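Local coordinates for protein 3-ketosteroid-delta4-5alpha-dehydrogenase (Rhodococcus jostii, PDB 4AT2) that probably uses bound FAD to introduce a delta4 double bond into 3-keto-5alpha-steroids during bacterial steroid catabolism, at residues G91-Q96 / R184-Q189; P335-S340 / L421-E426; V456-L461 / R500-S505; I125-E130 / S496-R501. One frame throughout, in Å; residues are numbered along the deposited sequence. Where two conformers were deposited one is given.

Interaction 1 of 4, residues G91-Q96 / R184-Q189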
loop_
_atom_site.group_PDB
_atom_site.type_symbol
_atom_site.label_atom_id
_atom_site.label_comp_id
_atom_site.label_asym_id
_atom_site.label_seq_id
_atom_site.Cartn_x
_atom_site.Cartn_y
_atom_site.Cartn_z
ATOM N N GLY A 91 -2.824 29.195 -0.745
ATOM C CA GLY A 91 -1.749 30.075 -0.304
ATOM C C GLY A 91 -2.066 31.549 -0.449
ATOM O O GLY A 91 -1.174 32.397 -0.320
ATOM N N GLY A 92 -3.331 31.851 -0.738
ATOM C CA GLY A 92 -3.780 33.233 -0.932
ATOM C C GLY A 92 -4.067 33.616 -2.373
ATOM O O GLY A 92 -3.599 34.646 -2.843
ATOM N N THR A 93 -4.833 32.800 -3.090
ATOM C CA THR A 93 -5.153 33.130 -4.486
ATOM C C THR A 93 -6.102 34.330 -4.525
ATOM O O THR A 93 -6.781 34.608 -3.534
ATOM C CB THR A 93 -5.827 31.957 -5.217
ATOM O OG1 THR A 93 -7.111 31.709 -4.639
ATOM C CG2 THR A 93 -4.973 30.689 -5.112
ATOM N N PRO A 94 -6.173 35.030 -5.675
ATOM C CA PRO A 94 -7.172 36.093 -5.782
ATOM C C PRO A 94 -8.601 35.590 -5.530
ATOM O O PRO A 94 -9.435 36.343 -5.032
ATOM C CB PRO A 94 -7.009 36.566 -7.223
ATOM C CG PRO A 94 -5.549 36.358 -7.489
ATOM C CD PRO A 94 -5.248 35.038 -6.826
ATOM N N LEU A 95 -8.879 34.334 -5.872
ATOM C CA LEU A 95 -10.210 33.766 -5.628
ATOM C C LEU A 95 -10.477 33.605 -4.124
ATOM O O LEU A 95 -11.546 34.002 -3.623
ATOM C CB LEU A 95 -10.366 32.426 -6.344
ATOM C CG LEU A 95 -11.756 32.092 -6.895
ATOM C CD1 LEU A 95 -11.786 30.640 -7.338
ATOM C CD2 LEU A 95 -12.917 32.349 -5.956
ATOM N N GLN A 96 -9.517 33.022 -3.403
ATOM C CA GLN A 96 -9.644 32.904 -1.948
ATOM C C GLN A 96 -9.874 34.283 -1.318
ATOM O O GLN A 96 -10.765 34.440 -0.496
ATOM C CB GLN A 96 -8.412 32.246 -1.317
ATOM C CG GLN A 96 -8.290 30.752 -1.609
ATOM C CD GLN A 96 -7.002 30.176 -1.046
ATOM O OE1 GLN A 96 -5.936 30.725 -1.264
ATOM N NE2 GLN A 96 -7.103 29.068 -0.326
ATOM N N ARG A 184 -9.713 25.154 -0.866
ATOM C CA ARG A 184 -8.709 25.166 -1.923
ATOM C C ARG A 184 -9.225 24.529 -3.208
ATOM O O ARG A 184 -8.496 24.429 -4.182
ATOM C CB ARG A 184 -7.434 24.468 -1.432
ATOM C CG ARG A 184 -6.810 25.211 -0.250
ATOM C CD ARG A 184 -5.421 24.718 0.120
ATOM N NE ARG A 184 -5.025 25.372 1.369
ATOM C CZ ARG A 184 -5.130 24.813 2.571
ATOM N NH1 ARG A 184 -5.566 23.559 2.710
ATOM N NH2 ARG A 184 -4.788 25.517 3.646
ATOM N N GLY A 185 -10.485 24.097 -3.214
ATOM C CA GLY A 185 -11.067 23.565 -4.448
ATOM C C GLY A 185 -11.469 24.703 -5.380
ATOM O O GLY A 185 -12.539 25.296 -5.206
ATOM N N HIS A 186 -10.610 25.011 -6.356
ATOM C CA HIS A 186 -10.886 26.057 -7.359
ATOM C C HIS A 186 -11.504 25.424 -8.569
ATOM O O HIS A 186 -10.934 24.497 -9.129
ATOM C CB HIS A 186 -9.600 26.782 -7.745
ATOM C CG HIS A 186 -9.032 27.649 -6.645
ATOM N ND1 HIS A 186 -8.608 27.150 -5.459
ATOM C CD2 HIS A 186 -8.814 29.018 -6.598
ATOM C CE1 HIS A 186 -8.139 28.163 -4.704
ATOM N NE2 HIS A 186 -8.268 29.304 -5.406
ATOM N N VAL A 187 -12.671 25.909 -8.986
ATOM C CA VAL A 187 -13.450 25.212 -10.024
ATOM C C VAL A 187 -13.738 26.173 -11.169
ATOM O O VAL A 187 -14.328 27.225 -10.947
ATOM C CB VAL A 187 -14.778 24.656 -9.446
ATOM C CG1 VAL A 187 -15.534 23.819 -10.481
ATOM C CG2 VAL A 187 -14.497 23.821 -8.199
ATOM N N PRO A 188 -13.308 25.830 -12.392
ATOM C CA PRO A 188 -13.570 26.746 -13.503
ATOM C C PRO A 188 -15.062 26.993 -13.723
ATOM O O PRO A 188 -15.888 26.120 -13.457
ATOM C CB PRO A 188 -12.949 26.024 -14.702
ATOM C CG PRO A 188 -11.835 25.235 -14.102
ATOM C CD PRO A 188 -12.390 24.744 -12.795
ATOM N N GLN A 189 -15.384 28.187 -14.207
ATOM C CA GLN A 189 -16.764 28.611 -14.393
ATOM C C GLN A 189 -17.327 27.968 -15.652
ATOM O O GLN A 189 -16.782 28.135 -16.746
ATOM C CB GLN A 189 -16.842 30.139 -14.485
ATOM C CG GLN A 189 -18.258 30.701 -14.443
ATOM C CD GLN A 189 -18.289 32.219 -14.500
ATOM O OE1 GLN A 189 -17.282 32.869 -14.808
ATOM N NE2 GLN A 189 -19.446 32.795 -14.194
#
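The H186 ring meets T93 at its edge. T93 OG1 lies in the ring plane, 2.8 Å from H186 NE2, and the two share a hydrogen bond in which either atom could be the donor. R184 O lies in the same plane by H186 ND1, which donates to it at 3.0 Å from above the carbonyl plane. The imidazole is therefore held through both nitrogens and has little freedom to turn. L95 CD1 approaches H186 CD2 obliquely at 3.5 Å, and Q96 CG comes obliquely to H186 CE1.

T93 is also the N-cap of helix 94-98. OG1 sits between the backbone N and the carbonyl carbon (chi1 66°), where it accepts from Q96 N at 172°, nearly straight. Q96 OE1 takes T93 N in return at 3.0 Å, on an in-plane lone pair. This is a capping box. Q96 OE1 also accepts from G92 N, so two amides grip one oxygen.

R184 sends its guanidinium to D103, which also accepts from Q96 NE2. The contact is buried. It joins the start of helix 94-98 to strand 185-186, the middle strand of a small antiparallel sheet. Y136 of helix 132-141 packs on H186, T93 and L95.

Interaction 2 of 4, residues P335-S340 / L421-E426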
loop_
_atom_site.group_PDB
_atom_site.type_symbol
_atom_site.label_atom_id
_atom_site.label_comp_id
_atom_site.label_asym_id
_atom_site.label_seq_id
_atom_site.Cartn_x
_atom_site.Cartn_y
_atom_site.Cartn_z
ATOM N N PRO A 335 -15.918 11.390 11.294
ATOM C CA PRO A 335 -16.886 12.487 11.407
ATOM C C PRO A 335 -17.624 12.667 10.076
ATOM O O PRO A 335 -17.002 12.655 9.004
ATOM C CB PRO A 335 -16.004 13.704 11.719
ATOM C CG PRO A 335 -14.667 13.339 11.102
ATOM C CD PRO A 335 -14.528 11.875 11.413
ATOM N N GLU A 336 -18.946 12.813 10.154
ATOM C CA GLU A 336 -19.782 12.763 8.952
ATOM C C GLU A 336 -19.732 14.046 8.126
ATOM O O GLU A 336 -20.344 14.111 7.052
ATOM C CB GLU A 336 -21.229 12.349 9.302
ATOM C CG GLU A 336 -21.367 10.916 9.838
ATOM C CD GLU A 336 -21.043 10.768 11.325
ATOM O OE1 GLU A 336 -20.822 11.796 12.016
ATOM O OE2 GLU A 336 -21.004 9.616 11.822
ATOM N N ASP A 337 -18.989 15.047 8.617
ATOM C CA ASP A 337 -18.823 16.308 7.894
ATOM C C ASP A 337 -17.464 16.449 7.217
ATOM O O ASP A 337 -17.173 17.487 6.633
ATOM C CB ASP A 337 -19.123 17.515 8.800
ATOM C CG ASP A 337 -18.202 17.602 10.010
ATOM O OD1 ASP A 337 -17.481 16.618 10.309
ATOM O OD2 ASP A 337 -18.197 18.674 10.651
ATOM N N THR A 338 -16.647 15.400 7.252
ATOM C CA THR A 338 -15.407 15.459 6.487
ATOM C C THR A 338 -15.683 15.257 5.000
ATOM O O THR A 338 -16.814 14.976 4.595
ATOM C CB THR A 338 -14.303 14.502 7.012
ATOM O OG1 THR A 338 -13.065 14.824 6.352
ATOM C CG2 THR A 338 -14.645 13.045 6.729
ATOM N N TYR A 339 -14.642 15.450 4.194
ATOM C CA TYR A 339 -14.690 15.201 2.760
ATOM C C TYR A 339 -15.194 13.782 2.480
ATOM O O TYR A 339 -14.721 12.814 3.077
ATOM C CB TYR A 339 -13.270 15.398 2.213
ATOM C CG TYR A 339 -13.012 14.974 0.781
ATOM C CD1 TYR A 339 -13.845 15.382 -0.253
ATOM C CD2 TYR A 339 -11.896 14.192 0.467
ATOM C CE1 TYR A 339 -13.593 15.001 -1.567
ATOM C CE2 TYR A 339 -11.625 13.818 -0.840
ATOM C CZ TYR A 339 -12.485 14.227 -1.847
ATOM O OH TYR A 339 -12.225 13.859 -3.151
ATOM N N SER A 340 -16.152 13.656 1.572
ATOM C CA SER A 340 -16.725 12.332 1.327
ATOM C C SER A 340 -15.722 11.337 0.710
ATOM O O SER A 340 -15.891 10.132 0.849
ATOM C CB SER A 340 -18.058 12.432 0.579
ATOM O OG SER A 340 -19.076 12.888 1.474
ATOM N N LEU A 421 -15.541 11.738 17.637
ATOM C CA LEU A 421 -15.031 11.953 16.272
ATOM C C LEU A 421 -14.929 13.418 15.860
ATOM O O LEU A 421 -14.396 13.733 14.791
ATOM C CB LEU A 421 -15.868 11.146 15.260
ATOM C CG LEU A 421 -15.535 9.647 15.349
ATOM C CD1 LEU A 421 -16.706 8.782 14.943
ATOM C CD2 LEU A 421 -14.274 9.316 14.556
ATOM N N HIS A 422 -15.435 14.313 16.709
ATOM C CA HIS A 422 -15.294 15.762 16.480
ATOM C C HIS A 422 -15.951 16.290 15.228
ATOM O O HIS A 422 -15.466 17.243 14.623
ATOM C CB HIS A 422 -13.826 16.186 16.596
ATOM C CG HIS A 422 -13.182 15.690 17.857
ATOM N ND1 HIS A 422 -13.523 16.168 19.071
ATOM C CD2 HIS A 422 -12.252 14.679 18.072
ATOM C CE1 HIS A 422 -12.813 15.520 20.015
ATOM N NE2 HIS A 422 -12.047 14.600 19.404
ATOM N N LYS A 423 -17.068 15.691 14.828
ATOM C CA LYS A 423 -17.942 16.366 13.865
ATOM C C LYS A 423 -18.265 17.768 14.415
ATOM O O LYS A 423 -18.507 17.933 15.609
ATOM C CB LYS A 423 -19.211 15.533 13.626
ATOM C CG LYS A 423 -20.257 16.201 12.734
ATOM C CD LYS A 423 -21.312 15.206 12.287
ATOM C CE LYS A 423 -22.087 14.629 13.471
ATOM N NZ LYS A 423 -22.984 13.530 13.000
ATOM N N LYS A 424 -18.245 18.778 13.540
ATOM C CA LYS A 424 -18.561 20.139 13.965
ATOM C C LYS A 424 -19.941 20.248 14.605
ATOM O O LYS A 424 -20.902 19.622 14.154
ATOM C CB LYS A 424 -18.464 21.091 12.786
ATOM C CG LYS A 424 -17.031 21.301 12.304
ATOM C CD LYS A 424 -16.936 22.463 11.310
ATOM C CE LYS A 424 -17.755 22.235 10.041
ATOM N NZ LYS A 424 -17.354 21.000 9.291
ATOM N N SER A 425 -20.012 21.082 15.638
ATOM C CA SER A 425 -21.208 21.229 16.460
ATOM C C SER A 425 -22.473 21.575 15.671
ATOM O O SER A 425 -23.564 21.126 16.015
ATOM C CB SER A 425 -20.951 22.268 17.547
ATOM O OG SER A 425 -21.988 22.236 18.495
ATOM N N GLU A 426 -22.327 22.344 14.596
ATOM C CA GLU A 426 -23.454 22.701 13.730
ATOM C C GLU A 426 -24.199 21.485 13.161
ATOM O O GLU A 426 -25.382 21.571 12.821
ATOM C CB GLU A 426 -22.984 23.612 12.585
ATOM C CG GLU A 426 -21.642 23.221 11.965
ATOM C CD GLU A 426 -20.455 24.016 12.520
ATOM O OE1 GLU A 426 -20.243 24.042 13.760
ATOM O OE2 GLU A 426 -19.711 24.617 11.701
HETATM O O HOH W 1 -15.309 17.535 11.798
HETATM O O HOH W 2 -16.480 20.096 6.764
#
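P335 to T338 form a type I beta turn, and P335 lies beside K423 with their CA atoms 4.7 Å apart. The P335 ring rests on the L421 backbone, with CB 3.5 Å from L421 O. Its CD touches L421 CD2, the two side chains crossing at about a right angle.

D337 carries most of the polar contact. Its carboxylate faces the 421-426 backbone. D337 OD2 accepts from K424 N at 2.9 Å and forms a salt bridge with K424 NZ at 2.8 Å. The two nitrogens reach it from opposite faces of the carboxylate plane. The K424 chain bends twice, at chi3 and chi4, and so curls back over OD2. K424 NZ also bonds N171 O. One water joins D337 OD1 to H422 O, and a second joins D337 O to K424 NZ. With an alanine here in place of the aspartate, K424 N and NZ would probably lose their shared acceptor, and the lysine charge this mate.

K423 NZ makes a salt bridge to E336 OE1 at 2.9 Å, from above the carboxylate plane. R332 also pairs with OE1, and Y409 with K423 NZ.

The contact joins two loops. One runs from strand 324-326 to helix 340-350 and holds Y339, which touches the bound steroid. The other leads from helix 401-413 to strand 435-439.

Interaction 3 of 4, residues V456-L461 / R500-S505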
loop_
_atom_site.group_PDB
_atom_site.type_symbol
_atom_site.label_atom_id
_atom_site.label_comp_id
_atom_site.label_asym_id
_atom_site.label_seq_id
_atom_site.Cartn_x
_atom_site.Cartn_y
_atom_site.Cartn_z
ATOM N N VAL A 456 10.975 17.893 -8.811
ATOM C CA VAL A 456 10.093 19.069 -8.918
ATOM C C VAL A 456 10.147 19.712 -10.305
ATOM O O VAL A 456 9.290 20.521 -10.664
ATOM C CB VAL A 456 10.374 20.118 -7.822
ATOM C CG1 VAL A 456 10.054 19.525 -6.458
ATOM C CG2 VAL A 456 11.824 20.597 -7.879
ATOM N N ASN A 457 11.153 19.330 -11.085
ATOM C CA ASN A 457 11.263 19.760 -12.478
ATOM C C ASN A 457 10.724 18.715 -13.464
ATOM O O ASN A 457 10.912 18.833 -14.685
ATOM C CB ASN A 457 12.703 20.153 -12.806
ATOM C CG ASN A 457 13.121 21.442 -12.114
ATOM O OD1 ASN A 457 14.096 21.468 -11.352
ATOM N ND2 ASN A 457 12.370 22.502 -12.346
ATOM N N SER A 458 10.036 17.718 -12.905
ATOM C CA SER A 458 9.338 16.672 -13.658
ATOM C C SER A 458 10.256 15.796 -14.494
ATOM O O SER A 458 9.844 15.238 -15.529
ATOM C CB SER A 458 8.187 17.262 -14.490
ATOM O OG SER A 458 7.195 17.825 -13.640
ATOM N N GLU A 459 11.497 15.663 -14.030
ATOM C CA GLU A 459 12.447 14.705 -14.605
ATOM C C GLU A 459 12.127 13.336 -14.026
ATOM O O GLU A 459 11.915 13.215 -12.819
ATOM C CB GLU A 459 13.870 15.086 -14.211
ATOM C CG GLU A 459 14.279 16.449 -14.730
ATOM C CD GLU A 459 15.285 17.129 -13.831
ATOM O OE1 GLU A 459 15.054 17.243 -12.603
ATOM O OE2 GLU A 459 16.316 17.581 -14.373
ATOM N N VAL A 460 12.072 12.311 -14.873
ATOM C CA VAL A 460 11.821 10.955 -14.382
ATOM C C VAL A 460 13.094 10.431 -13.732
ATOM O O VAL A 460 14.170 10.453 -14.342
ATOM C CB VAL A 460 11.365 10.017 -15.526
ATOM C CG1 VAL A 460 11.273 8.577 -15.042
ATOM C CG2 VAL A 460 10.011 10.482 -16.066
ATOM N N LEU A 461 12.984 9.968 -12.491
ATOM C CA LEU A 461 14.158 9.491 -11.762
ATOM C C LEU A 461 14.411 8.002 -11.948
ATOM O O LEU A 461 13.500 7.170 -11.816
ATOM C CB LEU A 461 14.044 9.824 -10.269
ATOM C CG LEU A 461 14.108 11.317 -9.912
ATOM C CD1 LEU A 461 13.686 11.494 -8.461
ATOM C CD2 LEU A 461 15.500 11.896 -10.140
ATOM N N ARG A 500 3.444 21.849 -16.558
ATOM C CA ARG A 500 4.249 23.046 -16.852
ATOM C C ARG A 500 5.747 22.793 -16.673
ATOM O O ARG A 500 6.554 23.090 -17.566
ATOM C CB ARG A 500 3.817 24.223 -15.968
ATOM C CG ARG A 500 2.473 24.832 -16.351
ATOM C CD ARG A 500 2.115 25.954 -15.380
ATOM N NE ARG A 500 3.092 27.044 -15.442
ATOM C CZ ARG A 500 3.226 27.988 -14.513
ATOM N NH1 ARG A 500 2.443 27.999 -13.438
ATOM N NH2 ARG A 500 4.147 28.930 -14.666
ATOM N N ARG A 501 6.110 22.233 -15.524
ATOM C CA ARG A 501 7.511 21.982 -15.194
ATOM C C ARG A 501 8.137 21.016 -16.213
ATOM O O ARG A 501 9.290 21.195 -16.610
ATOM C CB ARG A 501 7.650 21.429 -13.771
ATOM C CG ARG A 501 7.333 22.446 -12.677
ATOM C CD ARG A 501 8.468 23.458 -12.478
ATOM N NE ARG A 501 8.102 24.452 -11.462
ATOM C CZ ARG A 501 8.191 24.261 -10.144
ATOM N NH1 ARG A 501 8.671 23.123 -9.656
ATOM N NH2 ARG A 501 7.813 25.224 -9.311
ATOM N N ALA A 502 7.369 20.012 -16.646
ATOM C CA ALA A 502 7.891 19.045 -17.616
ATOM C C ALA A 502 8.168 19.735 -18.943
ATOM O O ALA A 502 9.172 19.437 -19.599
ATOM C CB ALA A 502 6.917 17.891 -17.825
ATOM N N GLY A 503 7.275 20.636 -19.356
ATOM C CA GLY A 503 7.462 21.348 -20.633
ATOM C C GLY A 503 8.667 22.274 -20.591
ATOM O O GLY A 503 9.435 22.360 -21.546
ATOM N N ILE A 504 8.830 22.978 -19.476
ATOM C CA ILE A 504 10.000 23.836 -19.282
ATOM C C ILE A 504 11.311 23.023 -19.366
ATOM O O ILE A 504 12.253 23.408 -20.082
ATOM C CB ILE A 504 9.911 24.579 -17.928
ATOM C CG1 ILE A 504 8.718 25.548 -17.916
ATOM C CG2 ILE A 504 11.218 25.293 -17.597
ATOM C CD1 ILE A 504 8.387 26.070 -16.526
ATOM N N SER A 505 11.355 21.901 -18.647
ATOM C CA SER A 505 12.560 21.079 -18.570
ATOM C C SER A 505 12.857 20.414 -19.903
ATOM O O SER A 505 14.009 20.363 -20.339
ATOM C CB SER A 505 12.431 20.018 -17.478
ATOM O OG SER A 505 12.259 20.619 -16.211
HETATM O O HOH W 3 10.943 22.970 -14.743
#
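R501 reaches from helix 490-507 to V456, in the turn before strand 459-461. Its helix follows strand 471-473 of the parallel sheet, consistent with a Rossmann-type FAD-binding fold. R501 CB lies 3.6 Å from S458 OG, which is itself hydrogen-bonded to Y498 O. CG, beside the backbone N, passes 3.4 Å from V456 O. The chain then bends at chi2 (-76°), which wraps it around that carbonyl. CD stays 3.5 Å from V456 O and also nears the N457 amide. NE and CZ remain close to the same oxygen, R501 CZ at 3.9 Å from V456 O. At the tip, NH1 donates to V456 O at 2.9 Å. The oxygen lies in the guanidinium plane, but NH1 stands above the carbonyl plane. The guanidinium has a stronger partner in D127. A methionine in the arginine's place would probably leave V456 O without this donor and D127 without its countercharge.

One helix turn on, S505 OG lies 2.7 Å from N457 O and 3.1 Å from R501 O. A water accepts from N457 ND2 and donates to R501 O, adding a further link between turn and helix. Between these polar points the packing is small and close: the S458 CB and A502 CB atoms are 3.6 Å apart.

Interaction 4 of 4, residues I125-E130 / S496-R501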
loop_
_atom_site.group_PDB
_atom_site.type_symbol
_atom_site.label_atom_id
_atom_site.label_comp_id
_atom_site.label_asym_id
_atom_site.label_seq_id
_atom_site.Cartn_x
_atom_site.Cartn_y
_atom_site.Cartn_z
ATOM N N ILE A 125 5.470 18.739 -2.186
ATOM C CA ILE A 125 4.359 19.501 -1.616
ATOM C C ILE A 125 4.762 20.946 -1.308
ATOM O O ILE A 125 4.015 21.872 -1.634
ATOM C CB ILE A 125 3.710 18.774 -0.424
ATOM C CG1 ILE A 125 2.876 17.597 -0.971
ATOM C CG2 ILE A 125 2.838 19.726 0.387
ATOM C CD1 ILE A 125 2.305 16.671 0.087
ATOM N N THR A 126 5.949 21.136 -0.731
ATOM C CA THR A 126 6.450 22.490 -0.424
ATOM C C THR A 126 6.511 23.333 -1.700
ATOM O O THR A 126 5.995 24.464 -1.751
ATOM C CB THR A 126 7.821 22.452 0.293
ATOM O OG1 THR A 126 7.705 21.658 1.475
ATOM C CG2 THR A 126 8.269 23.858 0.712
ATOM N N ASP A 127 7.107 22.749 -2.732
ATOM C CA ASP A 127 7.233 23.375 -4.037
ATOM C C ASP A 127 5.860 23.727 -4.647
ATOM O O ASP A 127 5.649 24.835 -5.131
ATOM C CB ASP A 127 8.018 22.417 -4.940
ATOM C CG ASP A 127 8.140 22.911 -6.348
ATOM O OD1 ASP A 127 8.833 23.924 -6.561
ATOM O OD2 ASP A 127 7.580 22.260 -7.246
ATOM N N TYR A 128 4.934 22.773 -4.613
ATOM C CA TYR A 128 3.579 22.983 -5.114
ATOM C C TYR A 128 2.889 24.131 -4.378
ATOM O O TYR A 128 2.187 24.947 -4.996
ATOM C CB TYR A 128 2.797 21.682 -4.920
ATOM C CG TYR A 128 1.404 21.657 -5.510
ATOM C CD1 TYR A 128 1.200 21.422 -6.868
ATOM C CD2 TYR A 128 0.287 21.825 -4.689
ATOM C CE1 TYR A 128 -0.085 21.377 -7.401
ATOM C CE2 TYR A 128 -0.994 21.785 -5.207
ATOM C CZ TYR A 128 -1.174 21.559 -6.558
ATOM O OH TYR A 128 -2.446 21.515 -7.064
ATOM N N CYS A 129 3.081 24.195 -3.064
ATOM C CA CYS A 129 2.429 25.232 -2.261
ATOM C C CYS A 129 3.031 26.615 -2.505
ATOM O O CYS A 129 2.306 27.615 -2.619
ATOM C CB CYS A 129 2.496 24.876 -0.776
ATOM S SG CYS A 129 1.447 23.467 -0.387
ATOM N N GLU A 130 4.355 26.675 -2.580
ATOM C CA GLU A 130 5.025 27.951 -2.795
ATOM C C GLU A 130 4.699 28.556 -4.161
ATOM O O GLU A 130 4.708 29.785 -4.322
ATOM C CB GLU A 130 6.536 27.820 -2.599
ATOM C CG GLU A 130 6.952 27.521 -1.165
ATOM C CD GLU A 130 6.603 28.615 -0.154
ATOM O OE1 GLU A 130 6.530 29.813 -0.520
ATOM O OE2 GLU A 130 6.419 28.271 1.036
ATOM N N SER A 496 -1.476 19.816 -13.928
ATOM C CA SER A 496 -1.200 21.084 -14.627
ATOM C C SER A 496 0.088 21.745 -14.125
ATOM O O SER A 496 0.879 22.243 -14.927
ATOM C CB SER A 496 -2.381 22.050 -14.532
ATOM O OG SER A 496 -2.706 22.336 -13.177
ATOM N N PHE A 497 0.308 21.725 -12.809
ATOM C CA PHE A 497 1.488 22.374 -12.220
ATOM C C PHE A 497 2.773 21.690 -12.701
ATOM O O PHE A 497 3.719 22.355 -13.167
ATOM C CB PHE A 497 1.387 22.312 -10.682
ATOM C CG PHE A 497 2.443 23.106 -9.957
ATOM C CD1 PHE A 497 3.737 22.604 -9.792
ATOM C CD2 PHE A 497 2.125 24.337 -9.386
ATOM C CE1 PHE A 497 4.706 23.341 -9.113
ATOM C CE2 PHE A 497 3.083 25.071 -8.694
ATOM C CZ PHE A 497 4.377 24.578 -8.562
ATOM N N TYR A 498 2.816 20.366 -12.574
ATOM C CA TYR A 498 4.021 19.605 -12.970
ATOM C C TYR A 498 4.104 19.333 -14.472
ATOM O O TYR A 498 5.195 19.102 -14.997
ATOM C CB TYR A 498 4.255 18.365 -12.077
ATOM C CG TYR A 498 4.651 18.853 -10.703
ATOM C CD1 TYR A 498 5.856 19.522 -10.521
ATOM C CD2 TYR A 498 3.778 18.747 -9.623
ATOM C CE1 TYR A 498 6.217 20.042 -9.288
ATOM C CE2 TYR A 498 4.118 19.265 -8.385
ATOM C CZ TYR A 498 5.339 19.902 -8.224
ATOM O OH TYR A 498 5.668 20.431 -6.999
ATOM N N GLY A 499 2.964 19.423 -15.156
ATOM C CA GLY A 499 2.944 19.467 -16.627
ATOM C C GLY A 499 3.740 20.672 -17.110
ATOM O O GLY A 499 4.630 20.537 -17.949
ATOM N N ARG A 500 3.444 21.849 -16.558
ATOM C CA ARG A 500 4.249 23.046 -16.852
ATOM C C ARG A 500 5.747 22.793 -16.673
ATOM O O ARG A 500 6.554 23.090 -17.566
ATOM C CB ARG A 500 3.817 24.223 -15.968
ATOM C CG ARG A 500 2.473 24.832 -16.351
ATOM C CD ARG A 500 2.115 25.954 -15.380
ATOM N NE ARG A 500 3.092 27.044 -15.442
ATOM C CZ ARG A 500 3.226 27.988 -14.513
ATOM N NH1 ARG A 500 2.443 27.999 -13.438
ATOM N NH2 ARG A 500 4.147 28.930 -14.666
ATOM N N ARG A 501 6.110 22.233 -15.524
ATOM C CA ARG A 501 7.511 21.982 -15.194
ATOM C C ARG A 501 8.137 21.016 -16.213
ATOM O O ARG A 501 9.290 21.195 -16.610
ATOM C CB ARG A 501 7.650 21.429 -13.771
ATOM C CG ARG A 501 7.333 22.446 -12.677
ATOM C CD ARG A 501 8.468 23.458 -12.478
ATOM N NE ARG A 501 8.102 24.452 -11.462
ATOM C CZ ARG A 501 8.191 24.261 -10.144
ATOM N NH1 ARG A 501 8.671 23.123 -9.656
ATOM N NH2 ARG A 501 7.813 25.224 -9.311
HETATM O O HOH W 4 7.277 26.643 -6.541
#
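D127 OD2 is gripped from two sides. Y498 OH donates to its anti lone pair at 2.7 Å, and R501 NH1 uses its syn lone pair at 2.8 Å. R501 NH2 bonds D127 OD1 at 3.2 Å, so the guanidinium meets the carboxylate end-on in a salt bridge, one nitrogen to each oxygen. The two planes are 57° apart, so the pair is not flat. D127 CG lies opposite the backbone N (chi1 176°), which extends the carboxylate toward helix 490-507.

Y128 and F497 pack beside this polar group. Y128 CE1 touches F497 CB at 3.7 Å. Y128 CA makes a CH-pi contact over the F497 face, and Y128 CD1 lies over the same ring. The two rings meet obliquely.

F497 also packs on its own neighbours. Its CD1 sits over the centre of the Y498 ring, and CE1 lies over one face of the R501 guanidinium. Both donors to D127 thus rest against one phenylalanine. A water bonded to D127 O makes a weak bond to R501 NH2. Farther out, Y128 OH is hydrogen-bonded to Y88 O.

The axes of segments 125-130 and 496-501 run at 95° to each other, 11.3 Å apart at closest. The segments belong to helices 122-130 and 490-507. Helix 105-115 packs on I125 and C129, and helix 51-62 on S496 and R500.

Overall arrangement
Interactions 1 and 4 are buried; interactions 2 and 3 are partly buried. Interactions 3 and 4 both use helix 490-507 and share R501, which serves a turn carbonyl in one and a carboxylate in the other. They touch, S458 OG lying 2.7 Å from Y498 O. Interaction 1 holds a helix start to a small sheet through a histidine-threonine hydrogen bond, its centre about 15 Å from that of interaction 4. Interaction 2 lies farther off, its centre about 38 Å from that of interaction 3. It joins loops by salt bridges and waters, and one loop carries Y339 of the steroid pocket. Aromatic packing supports the ion pair of interaction 4, whereas interaction 3 relies on backbone carbonyls.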